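Local coordinates for protein extracellular invertase (Aspergillus kawachii, PDB 5XH8) that hydrolyses beta-fructofuranosides such as sucrose and transfers fructosyl groups with high activity, probably yielding fructooligosaccharides such as 1-kestose, at residues H60-S66 against G82-P88; R469-S475 against Y490-E496. All coordinates share one frame; numbering follows the deposited sequence.

Contact 1. Residues H60-S66 against G82-P88; sequences HDGSGIS and GNQVIVP. With ACT (acetate ion), chain I.
The carbonyl oxygen of His60 is gripped twice, by Gln84 NE2 at 2.9 Å and by the backbone N of Ser63 at 3.0 Å, the two donors reaching it from opposite faces of the carbonyl plane. The second bond belongs to the type I' turn from His60 to Ser63. Chi1 of -73° sets Gln84 CG beside Ser63 O and Ser66 OG, and the bend at chi2 (87°) turns the amide to His60 O; a water links NE2 to Asp61 OD2, whose OD1 bonds Gln38 N. Ser66 OG donates a 2.7 Å bond to Gly82 O, tilted 32° from that carbonyl plane. Ile65 sits opposite both Val85 and Ile86 in a classic beta bulge: Val85 N gives to Ile65 O at 2.7 Å, and Ile65 N to Ile86 O at 3.1 Å. CD1 of Ile65 lies alongside CG2 of Ile86, 3.9 Å away. His60 NE2 gives to OXT of an acetate, probably from the crystallisation liquor, at 3.0 Å and only weakly to its O; ND1 gives to Gln38 O. Ile65 packs on Cys43 and Leu44 of strand 37-47, Ile86 on Leu113 and Tyr115 of strand 112-118, so the bulge bridges two sheets of the N-terminal domain.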
loop_
_atom_site.group_PDB
_atom_site.type_symbol
_atom_site.label_atom_id
_atom_site.label_comp_id
_atom_site.label_asym_id
_atom_site.label_seq_id
_atom_site.Cartn_x
_atom_site.Cartn_y
_atom_site.Cartn_z
ATOM N N HIS A 60 20.430 -12.874 0.991
ATOM C CA HIS A 60 21.559 -13.290 0.160
ATOM C C HIS A 60 21.790 -12.225 -0.912
ATOM O O HIS A 60 20.886 -11.886 -1.693
ATOM C CB HIS A 60 21.301 -14.670 -0.454
ATOM C CG HIS A 60 22.429 -15.208 -1.270
ATOM N ND1 HIS A 60 23.755 -15.005 -0.936
ATOM C CD2 HIS A 60 22.434 -15.988 -2.377
ATOM C CE1 HIS A 60 24.523 -15.640 -1.797
ATOM N NE2 HIS A 60 23.755 -16.239 -2.685
ATOM N N ASP A 61 22.988 -11.645 -0.877
ATOM C CA ASP A 61 23.459 -10.664 -1.867
ATOM C C ASP A 61 22.568 -9.435 -1.993
ATOM O O ASP A 61 22.487 -8.820 -3.050
ATOM C CB ASP A 61 23.665 -11.359 -3.210
ATOM C CG ASP A 61 24.912 -12.259 -3.207
ATOM O OD1 ASP A 61 25.908 -11.870 -2.574
ATOM O OD2 ASP A 61 24.895 -13.342 -3.818
ATOM N N GLY A 62 21.877 -9.086 -0.919
ATOM C CA GLY A 62 20.966 -7.938 -0.968
ATOM C C GLY A 62 19.834 -8.067 -1.966
ATOM O O GLY A 62 19.270 -7.056 -2.379
ATOM N N SER A 63 19.492 -9.299 -2.348
ATOM C CA SER A 63 18.518 -9.508 -3.410
ATOM C C SER A 63 17.581 -10.651 -3.102
ATOM O O SER A 63 17.316 -11.480 -3.957
ATOM C CB SER A 63 19.245 -9.796 -4.743
ATOM O OG SER A 63 20.295 -8.875 -4.916
ATOM N N GLY A 64 17.021 -10.662 -1.908
ATOM C CA GLY A 64 16.032 -11.678 -1.564
ATOM C C GLY A 64 16.590 -12.679 -0.593
ATOM O O GLY A 64 17.654 -12.470 -0.018
ATOM N N ILE A 65 15.873 -13.788 -0.456
ATOM C CA ILE A 65 16.088 -14.755 0.609
ATOM C C ILE A 65 16.446 -16.078 -0.069
ATOM O O ILE A 65 15.730 -16.524 -0.978
ATOM C CB ILE A 65 14.802 -14.951 1.451
ATOM C CG1 ILE A 65 14.307 -13.620 2.033
ATOM C CG2 ILE A 65 15.032 -15.952 2.575
ATOM C CD1 ILE A 65 12.900 -13.678 2.624
ATOM N N SER A 66 17.549 -16.684 0.373
ATOM C CA SER A 66 17.939 -18.035 -0.014
ATOM C C SER A 66 17.669 -19.003 1.140
ATOM O O SER A 66 17.411 -18.584 2.279
ATOM C CB SER A 66 19.423 -18.080 -0.432
ATOM O OG SER A 66 19.583 -17.440 -1.676
ATOM N N GLY A 82 21.493 -22.564 -4.058
ATOM C CA GLY A 82 21.761 -21.354 -3.340
ATOM C C GLY A 82 21.050 -20.137 -3.864
ATOM O O GLY A 82 21.057 -19.135 -3.187
ATOM N N ASN A 83 20.441 -20.219 -5.043
ATOM C CA ASN A 83 19.694 -19.104 -5.625
ATOM C C ASN A 83 18.410 -18.846 -4.819
ATOM O O ASN A 83 17.826 -19.767 -4.233
ATOM C CB ASN A 83 19.356 -19.348 -7.100
ATOM C CG ASN A 83 20.601 -19.496 -7.965
ATOM O OD1 ASN A 83 20.757 -20.469 -8.693
ATOM N ND2 ASN A 83 21.505 -18.575 -7.844
ATOM N N GLN A 84 18.024 -17.573 -4.785
ATOM C CA GLN A 84 17.032 -17.075 -3.844
ATOM C C GLN A 84 15.666 -17.721 -4.129
ATOM O O GLN A 84 15.332 -18.006 -5.285
ATOM C CB GLN A 84 16.944 -15.545 -3.926
ATOM C CG GLN A 84 18.136 -14.789 -3.323
ATOM C CD GLN A 84 19.299 -14.560 -4.283
ATOM O OE1 GLN A 84 19.434 -15.260 -5.262
ATOM N NE2 GLN A 84 20.172 -13.587 -3.970
ATOM N N VAL A 85 14.913 -17.978 -3.069
ATOM C CA VAL A 85 13.554 -18.525 -3.175
ATOM C C VAL A 85 12.512 -17.431 -3.417
ATOM O O VAL A 85 11.342 -17.722 -3.719
ATOM C CB VAL A 85 13.200 -19.377 -1.927
ATOM C CG1 VAL A 85 14.300 -20.385 -1.672
ATOM C CG2 VAL A 85 12.983 -18.522 -0.669
ATOM N N ILE A 86 12.914 -16.190 -3.182
ATOM C CA ILE A 86 12.090 -15.018 -3.456
ATOM C C ILE A 86 13.036 -13.835 -3.690
ATOM O O ILE A 86 14.029 -13.705 -2.977
ATOM C CB ILE A 86 11.055 -14.739 -2.328
ATOM C CG1 ILE A 86 10.108 -13.591 -2.695
ATOM C CG2 ILE A 86 11.715 -14.502 -0.970
ATOM C CD1 ILE A 86 8.944 -13.437 -1.715
ATOM N N VAL A 87 12.701 -12.989 -4.671
ATOM C CA VAL A 87 13.523 -11.866 -5.064
ATOM C C VAL A 87 12.662 -10.621 -5.167
ATOM O O VAL A 87 11.460 -10.727 -5.391
ATOM C CB VAL A 87 14.262 -12.122 -6.417
ATOM C CG1 VAL A 87 15.296 -13.241 -6.275
ATOM C CG2 VAL A 87 13.307 -12.447 -7.564
ATOM N N PRO A 88 13.284 -9.432 -5.069
ATOM C CA PRO A 88 12.553 -8.182 -5.297
ATOM C C PRO A 88 12.166 -7.975 -6.757
ATOM O O PRO A 88 12.585 -8.748 -7.611
ATOM C CB PRO A 88 13.558 -7.110 -4.853
ATOM C CG PRO A 88 14.894 -7.735 -5.081
ATOM C CD PRO A 88 14.717 -9.200 -4.799
HETATM C C ACT I . 24.614 -18.439 -5.127
HETATM O O ACT I . 25.418 -18.421 -4.125
HETATM O OXT ACT I . 23.759 -17.528 -5.364
HETATM C CH3 ACT I . 24.590 -19.555 -6.119
HETATM O O HOH W 1 22.728 -13.640 -5.322
#

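Contact 2. Residues R469-S475 against Y490-E496; sequences RGSGLKS and YYQFSNE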
loop_
_atom_site.group_PDB
_atom_site.type_symbol
_atom_site.label_atom_id
_atom_site.label_comp_id
_atom_site.label_asym_id
_atom_site.label_seq_id
_atom_site.Cartn_x
_atom_site.Cartn_y
_atom_site.Cartn_z
ATOM N N ARG A 469 38.523 -12.511 42.957
ATOM C CA ARG A 469 37.422 -11.533 42.974
ATOM C C ARG A 469 37.936 -10.094 43.096
ATOM O O ARG A 469 38.818 -9.814 43.898
ATOM C CB ARG A 469 36.463 -11.860 44.128
ATOM C CG ARG A 469 35.188 -11.023 44.208
ATOM C CD ARG A 469 34.136 -11.478 43.216
ATOM N NE ARG A 469 33.638 -12.843 43.417
ATOM C CZ ARG A 469 32.872 -13.515 42.543
ATOM N NH1 ARG A 469 32.486 -12.950 41.392
ATOM N NH2 ARG A 469 32.478 -14.763 42.802
ATOM N N GLY A 470 37.414 -9.196 42.262
ATOM C CA GLY A 470 37.834 -7.802 42.254
ATOM C C GLY A 470 39.291 -7.503 41.916
ATOM O O GLY A 470 39.714 -6.358 42.060
ATOM N N SER A 471 40.053 -8.497 41.455
ATOM C CA SER A 471 41.503 -8.351 41.262
ATOM C C SER A 471 41.856 -8.115 39.805
ATOM O O SER A 471 40.980 -8.131 38.926
ATOM C CB SER A 471 42.224 -9.613 41.722
ATOM O OG SER A 471 42.231 -10.597 40.694
ATOM N N GLY A 472 43.154 -7.952 39.553
ATOM C CA GLY A 472 43.695 -7.772 38.203
ATOM C C GLY A 472 44.031 -9.058 37.457
ATOM O O GLY A 472 44.773 -9.010 36.478
ATOM N N LEU A 473 43.498 -10.197 37.911
ATOM C CA LEU A 473 43.646 -11.487 37.228
ATOM C C LEU A 473 43.129 -11.466 35.772
ATOM O O LEU A 473 42.073 -10.873 35.485
ATOM C CB LEU A 473 42.928 -12.604 38.010
ATOM C CG LEU A 473 42.972 -14.021 37.400
ATOM C CD1 LEU A 473 43.122 -15.092 38.470
ATOM C CD2 LEU A 473 41.751 -14.339 36.522
ATOM N N LYS A 474 43.909 -12.113 34.895
ATOM C CA LYS A 474 43.550 -12.420 33.517
ATOM C C LYS A 474 44.061 -13.813 33.234
ATOM O O LYS A 474 45.274 -14.032 33.278
ATOM C CB LYS A 474 44.199 -11.453 32.538
ATOM C CG LYS A 474 43.701 -10.035 32.672
ATOM C CD LYS A 474 44.537 -9.069 31.876
ATOM C CE LYS A 474 44.396 -7.687 32.474
ATOM N NZ LYS A 474 44.810 -6.664 31.495
ATOM N N SER A 475 43.154 -14.753 32.962
ATOM C CA SER A 475 43.535 -16.115 32.610
ATOM C C SER A 475 42.678 -16.683 31.462
ATOM O O SER A 475 41.473 -16.439 31.388
ATOM C CB SER A 475 43.441 -17.024 33.848
ATOM O OG SER A 475 43.854 -16.341 35.035
ATOM N N TYR A 490 40.511 -14.621 27.165
ATOM C CA TYR A 490 40.700 -14.735 28.615
ATOM C C TYR A 490 39.561 -14.178 29.449
ATOM O O TYR A 490 38.812 -13.332 28.983
ATOM C CB TYR A 490 42.019 -14.072 29.000
ATOM C CG TYR A 490 42.117 -12.586 28.712
ATOM C CD1 TYR A 490 42.610 -12.116 27.493
ATOM C CD2 TYR A 490 41.778 -11.652 29.676
ATOM C CE1 TYR A 490 42.747 -10.765 27.245
ATOM C CE2 TYR A 490 41.899 -10.293 29.429
ATOM C CZ TYR A 490 42.383 -9.859 28.219
ATOM O OH TYR A 490 42.494 -8.518 27.992
ATOM N N TYR A 491 39.415 -14.701 30.670
ATOM C CA TYR A 491 38.529 -14.112 31.672
ATOM C C TYR A 491 39.288 -13.083 32.499
ATOM O O TYR A 491 40.457 -13.264 32.820
ATOM C CB TYR A 491 37.921 -15.170 32.585
ATOM C CG TYR A 491 36.808 -14.608 33.438
ATOM C CD1 TYR A 491 35.529 -14.409 32.903
ATOM C CD2 TYR A 491 37.031 -14.232 34.768
ATOM C CE1 TYR A 491 34.501 -13.868 33.667
ATOM C CE2 TYR A 491 36.008 -13.691 35.545
ATOM C CZ TYR A 491 34.741 -13.512 34.996
ATOM O OH TYR A 491 33.721 -12.963 35.752
ATOM N N GLN A 492 38.593 -12.017 32.848
ATOM C CA GLN A 492 39.124 -10.872 33.544
ATOM C C GLN A 492 38.138 -10.536 34.673
ATOM O O GLN A 492 36.962 -10.232 34.402
ATOM C CB GLN A 492 39.211 -9.745 32.527
ATOM C CG GLN A 492 39.717 -8.419 33.015
ATOM C CD GLN A 492 39.916 -7.454 31.868
ATOM O OE1 GLN A 492 39.000 -6.742 31.470
ATOM N NE2 GLN A 492 41.120 -7.423 31.330
ATOM N N PHE A 493 38.587 -10.616 35.934
ATOM C CA PHE A 493 37.705 -10.286 37.075
ATOM C C PHE A 493 37.442 -8.810 37.273
ATOM O O PHE A 493 36.391 -8.480 37.787
ATOM C CB PHE A 493 38.203 -10.890 38.397
ATOM C CG PHE A 493 37.833 -12.329 38.571
ATOM C CD1 PHE A 493 38.669 -13.323 38.101
ATOM C CD2 PHE A 493 36.645 -12.683 39.181
ATOM C CE1 PHE A 493 38.336 -14.649 38.251
ATOM C CE2 PHE A 493 36.301 -14.014 39.335
ATOM C CZ PHE A 493 37.153 -14.999 38.867
ATOM N N SER A 494 38.355 -7.932 36.866
ATOM C CA SER A 494 38.195 -6.478 37.084
ATOM C C SER A 494 36.874 -5.897 36.582
ATOM O O SER A 494 36.295 -5.020 37.230
ATOM C CB SER A 494 39.329 -5.715 36.421
ATOM O OG SER A 494 39.341 -5.971 35.030
ATOM N N ASN A 495 36.418 -6.372 35.417
ATOM C CA ASN A 495 35.092 -6.010 34.873
ATOM C C ASN A 495 34.226 -7.234 34.560
ATOM O O ASN A 495 33.245 -7.143 33.806
ATOM C CB ASN A 495 35.245 -5.131 33.634
ATOM C CG ASN A 495 36.131 -5.761 32.558
ATOM O OD1 ASN A 495 36.602 -6.890 32.676
ATOM N ND2 ASN A 495 36.362 -5.013 31.501
ATOM N N GLU A 496 34.576 -8.370 35.165
ATOM C CA GLU A 496 33.838 -9.594 35.005
ATOM C C GLU A 496 33.533 -9.879 33.519
ATOM O O GLU A 496 32.371 -10.051 33.155
ATOM C CB GLU A 496 32.536 -9.503 35.795
ATOM C CG GLU A 496 32.691 -9.238 37.280
ATOM C CD GLU A 496 31.361 -9.352 37.979
ATOM O OE1 GLU A 496 30.618 -8.364 37.952
ATOM O OE2 GLU A 496 31.027 -10.440 38.513
HETATM O O HOH W 2 32.927 -10.405 40.667
HETATM O O HOH W 3 35.346 -9.540 40.161
HETATM O O HOH W 4 41.175 -8.603 36.326
#
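With chi1 at 179°, Leu473 sends its CG anti to the backbone N, and CD2 arrives at the edge of the Phe493 ring, 3.6 Å from CD1. The CB of Phe493 is directed at 469-475, and chi1 of -81° then places the ring beside Leu473; Arg469 N lies over the rim of one ring face, and CE2 of Tyr491 stands over the centre of the other, 3.5 Å above the plane. The extended Lys474 side chain runs alongside Tyr490, its CG 3.7 Å from CE2 of that ring. Ser475 and Tyr491 form a hydrogen-bonded antiparallel pair: Ser475 N to Tyr491 O at 3.1 Å, Tyr491 N to Ser475 O at 2.8 Å. Beyond the strand ends water takes over. One molecule donates to Ser471 O and Leu473 O and accepts from Ser494 N; another joins Gly470 N to Phe493 O. A third links Arg469 NH1, also bonded to Leu526 O, weakly to Glu496 OE2; Arg469 NH2 pairs with Asp528 and Glu496 OE1 with Arg525. Ser471 OG accepts from Leu473 N in an ST turn and is also bonded to Ala468 O. This is the open end of the antiparallel hairpin 474-481/487-492, in the C-terminal beta-sandwich characteristic of family 32 glycoside hydrolases.

How the contacts relate
Contacts 1 and 2 lie on opposite sides of the chain's centre, about 45 Å between their centres, and share no element: contact 1 belongs to the N-terminal propeller domain, contact 2 to the C-terminal sandwich. Both are partly buried, mixing buried residues with exposed ones, and both have antiparallel pairing where a strand runs into loop. Their chemistry differs. In 60-66 against 82-88, direct hydrogen bonds tie a strand and its preceding turn to an irregular loop, and a glutamine amide and a serine hydroxyl supplement the backbone bonds. In 469-475 against 490-496, two strands of one hairpin pair regularly, then give way to loops around an aromatic side chain, with waters carrying the backbone links beyond the pairing.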